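Cocosin 1 acidic chain (Cocos nucifera, PDB 5WPW) serves as a seed storage protein, a hexameric 11S globulin of the cupin family that acts as a nutrient reservoir. Local coordinates at residues A[248-259]-A[269-280]. The protein carries 2 engineered substitutions. Sequence-based numbering, arbitrary orientation.
Sequences MKIKQNIGDPRR and RITTLNSEKLPI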
# COMPACT_ATOMS: atom_id res chain seq x y z
N MET A 248 0.86 -19.29 -2.49
CA MET A 248 -0.38 -18.60 -2.84
C MET A 248 -1.45 -19.61 -3.21
O MET A 248 -1.20 -20.55 -3.98
CB MET A 248 -0.16 -17.67 -4.03
CG MET A 248 0.57 -16.39 -3.78
SD MET A 248 0.34 -15.40 -5.27
CE MET A 248 1.43 -16.27 -6.41
N LYS A 249 -2.66 -19.42 -2.70
CA LYS A 249 -3.77 -20.23 -3.16
C LYS A 249 -4.13 -19.77 -4.57
O LYS A 249 -4.19 -18.57 -4.83
CB LYS A 249 -4.97 -20.10 -2.21
CG LYS A 249 -6.12 -21.05 -2.53
CD LYS A 249 -7.33 -20.83 -1.60
CE LYS A 249 -7.54 -19.35 -1.31
NZ LYS A 249 -8.96 -18.86 -1.43
N ILE A 250 -4.34 -20.71 -5.49
CA ILE A 250 -4.69 -20.40 -6.87
C ILE A 250 -6.07 -20.89 -7.25
O ILE A 250 -6.48 -20.72 -8.40
CB ILE A 250 -3.66 -20.97 -7.87
CG1 ILE A 250 -3.53 -22.48 -7.70
CG2 ILE A 250 -2.32 -20.27 -7.72
CD1 ILE A 250 -3.59 -23.23 -9.01
N LYS A 251 -6.77 -21.53 -6.33
CA LYS A 251 -8.01 -22.22 -6.65
C LYS A 251 -9.02 -21.91 -5.56
O LYS A 251 -8.67 -21.84 -4.38
CB LYS A 251 -7.77 -23.73 -6.75
CG LYS A 251 -9.04 -24.58 -6.79
CD LYS A 251 -8.66 -26.07 -6.89
CE LYS A 251 -9.19 -26.87 -5.71
NZ LYS A 251 -8.34 -26.82 -4.48
N GLN A 252 -10.27 -21.71 -5.96
CA GLN A 252 -11.35 -21.51 -5.00
C GLN A 252 -12.65 -22.02 -5.60
O GLN A 252 -12.96 -21.74 -6.76
CB GLN A 252 -11.50 -20.03 -4.62
CG GLN A 252 -12.79 -19.76 -3.87
CD GLN A 252 -12.57 -19.48 -2.41
OE1 GLN A 252 -11.49 -19.72 -1.88
NE2 GLN A 252 -13.59 -18.95 -1.75
N ASN A 253 -13.40 -22.78 -4.81
CA ASN A 253 -14.66 -23.32 -5.28
C ASN A 253 -15.78 -22.30 -5.08
O ASN A 253 -15.92 -21.73 -3.99
CB ASN A 253 -14.97 -24.63 -4.55
CG ASN A 253 -16.28 -25.22 -4.97
OD1 ASN A 253 -17.31 -24.90 -4.40
ND2 ASN A 253 -16.26 -26.06 -5.99
N ILE A 254 -16.54 -22.03 -6.14
CA ILE A 254 -17.70 -21.16 -6.04
C ILE A 254 -19.00 -21.87 -6.38
O ILE A 254 -20.05 -21.21 -6.41
CB ILE A 254 -17.55 -19.90 -6.91
CG1 ILE A 254 -17.42 -20.29 -8.39
CG2 ILE A 254 -16.37 -19.06 -6.41
CD1 ILE A 254 -17.67 -19.13 -9.34
N GLY A 255 -18.96 -23.17 -6.64
CA GLY A 255 -20.17 -23.86 -7.08
C GLY A 255 -20.97 -24.42 -5.93
O GLY A 255 -22.18 -24.63 -6.05
N ASP A 256 -20.29 -24.66 -4.82
CA ASP A 256 -20.87 -25.26 -3.63
C ASP A 256 -21.99 -24.38 -3.10
O ASP A 256 -21.72 -23.22 -2.73
CB ASP A 256 -19.81 -25.47 -2.54
CG ASP A 256 -20.36 -26.11 -1.26
OD1 ASP A 256 -21.59 -26.31 -1.14
OD2 ASP A 256 -19.56 -26.40 -0.34
N PRO A 257 -23.21 -24.88 -3.00
CA PRO A 257 -24.31 -24.05 -2.48
C PRO A 257 -24.03 -23.47 -1.12
O PRO A 257 -24.45 -22.33 -0.84
CB PRO A 257 -25.49 -25.04 -2.41
CG PRO A 257 -25.16 -26.06 -3.45
CD PRO A 257 -23.67 -26.23 -3.38
N ARG A 258 -23.33 -24.22 -0.26
CA ARG A 258 -23.01 -23.77 1.10
C ARG A 258 -22.19 -22.48 1.14
O ARG A 258 -22.04 -21.89 2.22
CB ARG A 258 -22.26 -24.87 1.85
CG ARG A 258 -23.07 -26.15 2.01
CD ARG A 258 -22.33 -27.17 2.86
NE ARG A 258 -21.34 -27.90 2.07
CZ ARG A 258 -20.34 -28.60 2.61
NH1 ARG A 258 -20.21 -28.68 3.93
NH2 ARG A 258 -19.47 -29.23 1.81
N ARG A 259 -21.66 -22.04 0.00
CA ARG A 259 -20.77 -20.89 -0.05
C ARG A 259 -21.47 -19.60 -0.47
O ARG A 259 -20.81 -18.56 -0.60
CB ARG A 259 -19.62 -21.17 -1.01
CG ARG A 259 -18.87 -22.45 -0.67
CD ARG A 259 -17.64 -22.62 -1.57
NE ARG A 259 -16.89 -23.83 -1.28
CZ ARG A 259 -15.80 -23.88 -0.53
NH1 ARG A 259 -15.31 -22.77 0.01
NH2 ARG A 259 -15.18 -25.03 -0.32
N ARG A 269 -29.38 -18.26 -5.62
CA ARG A 269 -28.22 -17.87 -4.83
C ARG A 269 -27.19 -17.19 -5.74
O ARG A 269 -27.20 -17.38 -6.96
CB ARG A 269 -27.60 -19.07 -4.11
CG ARG A 269 -27.41 -20.30 -5.02
CD ARG A 269 -26.67 -21.41 -4.33
NE ARG A 269 -26.66 -22.65 -5.11
CZ ARG A 269 -25.74 -22.94 -6.02
NH1 ARG A 269 -24.75 -22.08 -6.28
NH2 ARG A 269 -25.78 -24.10 -6.67
N ILE A 270 -26.33 -16.39 -5.12
CA ILE A 270 -25.17 -15.78 -5.79
C ILE A 270 -23.95 -15.96 -4.91
O ILE A 270 -24.02 -15.78 -3.68
CB ILE A 270 -25.38 -14.29 -6.08
CG1 ILE A 270 -26.68 -14.03 -6.82
CG2 ILE A 270 -24.17 -13.74 -6.85
CD1 ILE A 270 -26.91 -12.57 -7.05
N THR A 271 -22.82 -16.25 -5.54
CA THR A 271 -21.55 -16.44 -4.84
C THR A 271 -20.53 -15.64 -5.62
O THR A 271 -20.42 -15.78 -6.84
CB THR A 271 -21.19 -17.93 -4.78
OG1 THR A 271 -22.25 -18.65 -4.15
CG2 THR A 271 -19.93 -18.13 -3.98
N THR A 272 -19.85 -14.74 -4.93
CA THR A 272 -18.89 -13.83 -5.53
C THR A 272 -17.48 -14.32 -5.27
O THR A 272 -17.17 -14.86 -4.21
CB THR A 272 -19.07 -12.43 -4.93
OG1 THR A 272 -20.42 -12.00 -5.15
CG2 THR A 272 -18.06 -11.42 -5.52
N LEU A 273 -16.59 -14.07 -6.22
CA LEU A 273 -15.18 -14.41 -6.04
C LEU A 273 -14.35 -13.20 -6.42
O LEU A 273 -14.41 -12.76 -7.57
CB LEU A 273 -14.80 -15.62 -6.89
CG LEU A 273 -13.36 -16.13 -6.75
CD1 LEU A 273 -13.02 -16.35 -5.31
CD2 LEU A 273 -13.23 -17.43 -7.51
N ASN A 274 -13.64 -12.63 -5.45
CA ASN A 274 -12.71 -11.53 -5.72
C ASN A 274 -11.58 -11.62 -4.70
O ASN A 274 -11.50 -12.59 -3.94
CB ASN A 274 -13.46 -10.19 -5.69
CG ASN A 274 -14.12 -9.94 -4.36
OD1 ASN A 274 -13.56 -10.23 -3.30
ND2 ASN A 274 -15.35 -9.44 -4.40
N SER A 275 -10.74 -10.58 -4.66
CA SER A 275 -9.54 -10.64 -3.82
C SER A 275 -9.84 -10.68 -2.33
O SER A 275 -8.91 -10.90 -1.56
CB SER A 275 -8.57 -9.46 -4.12
OG SER A 275 -9.15 -8.16 -3.98
N GLU A 276 -11.08 -10.41 -1.91
CA GLU A 276 -11.45 -10.57 -0.51
C GLU A 276 -11.68 -12.03 -0.13
O GLU A 276 -11.79 -12.33 1.06
CB GLU A 276 -12.72 -9.77 -0.17
CG GLU A 276 -12.77 -8.40 -0.77
CD GLU A 276 -12.28 -7.33 0.18
OE1 GLU A 276 -11.73 -7.69 1.23
OE2 GLU A 276 -12.46 -6.12 -0.14
N LYS A 277 -11.72 -12.92 -1.12
CA LYS A 277 -11.71 -14.36 -0.90
C LYS A 277 -10.43 -15.03 -1.36
O LYS A 277 -9.94 -15.93 -0.68
CB LYS A 277 -12.89 -15.01 -1.62
CG LYS A 277 -14.22 -14.54 -1.07
CD LYS A 277 -15.36 -15.41 -1.53
CE LYS A 277 -16.69 -14.82 -1.09
NZ LYS A 277 -17.84 -15.66 -1.55
N LEU A 278 -9.88 -14.62 -2.50
CA LEU A 278 -8.76 -15.31 -3.14
C LEU A 278 -7.70 -14.26 -3.45
O LEU A 278 -7.85 -13.50 -4.41
CB LEU A 278 -9.21 -16.02 -4.41
CG LEU A 278 -8.13 -16.71 -5.25
CD1 LEU A 278 -7.49 -17.78 -4.41
CD2 LEU A 278 -8.71 -17.27 -6.56
N PRO A 279 -6.63 -14.20 -2.66
CA PRO A 279 -5.74 -13.03 -2.73
C PRO A 279 -5.15 -12.77 -4.10
O PRO A 279 -5.03 -11.61 -4.49
CB PRO A 279 -4.66 -13.36 -1.70
CG PRO A 279 -5.34 -14.26 -0.74
CD PRO A 279 -6.31 -15.07 -1.53
N ILE A 280 -4.79 -13.82 -4.85
CA ILE A 280 -4.08 -13.63 -6.11
C ILE A 280 -4.88 -12.81 -7.10
O ILE A 280 -4.30 -12.19 -8.00
CB ILE A 280 -3.68 -14.99 -6.73
CG1 ILE A 280 -2.64 -14.77 -7.84
CG2 ILE A 280 -4.91 -15.76 -7.27
CD1 ILE A 280 -2.12 -16.04 -8.47
O HOH W 1 -4.08 -16.32 -3.50
O HOH W 2 -21.87 -21.24 -4.80
O HOH W 3 -23.37 -24.53 -8.85
O HOH W 4 -18.00 -17.81 -0.44
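Ile-254 and Thr-271 meet where the two cupin barrels of the subunit lie against each other. Strand 251-253 is the outermost strand, within this chain, of the sheet of the first barrel, bonded to 114-118, whereas 269-273 belongs to the sheet of the second, so side chains and waters join what backbone pairing does not. With chi1 at 62°, Ile-254 places CG1 between its backbone N and carbonyl carbon and leaves CG2 to press crosswise on Leu-273, 3.7 Å from CD2. Val-115 touches both side chains, and Leu-273 CD1 continues the apolar patch to CG of Gln-252.

The methyl and hydroxyl of Thr-271 do different work. CG2, anti to the backbone N, lies 3.5 Å from Arg-259 O, while OG1 donates to a water that in turn donates to Asp-256 O (2.9 Å). Next along the strand on the same side, Arg-269 runs extended from CG to NE and lays one guanidinium face against Pro-257, whose CB is 3.8 Å from Arg-269 NE. At the edge, in plane, a water accepts from Arg-269 NH2 (3.3 Å) and donates to Gly-255 O.

Toward the other end, Lys-249 NZ donates to Gln-252 OE1 at 2.7 Å and, more loosely, to Lys-277 O at 3.2 Å, from above that carbonyl plane. The same Lys-277 O also accepts from Lys-249 NZ of a second subunit, and the two ammonium groups lie close together. Lys-277 itself reaches back to Thr-272 O and forms a salt bridge with Asp-261. Leu-278 CD1 packs along the Lys-249 chain, and beyond it Ile-280 crosses Met-248 at about a right angle.

Apolar patches thus flank the Lys-249 site, with a water-bridged end at Thr-271 and Arg-269; neutral oxygens round the paired Lys-249 ammonium groups probably offset their repulsion, linking the barrel junction to the subunit interface.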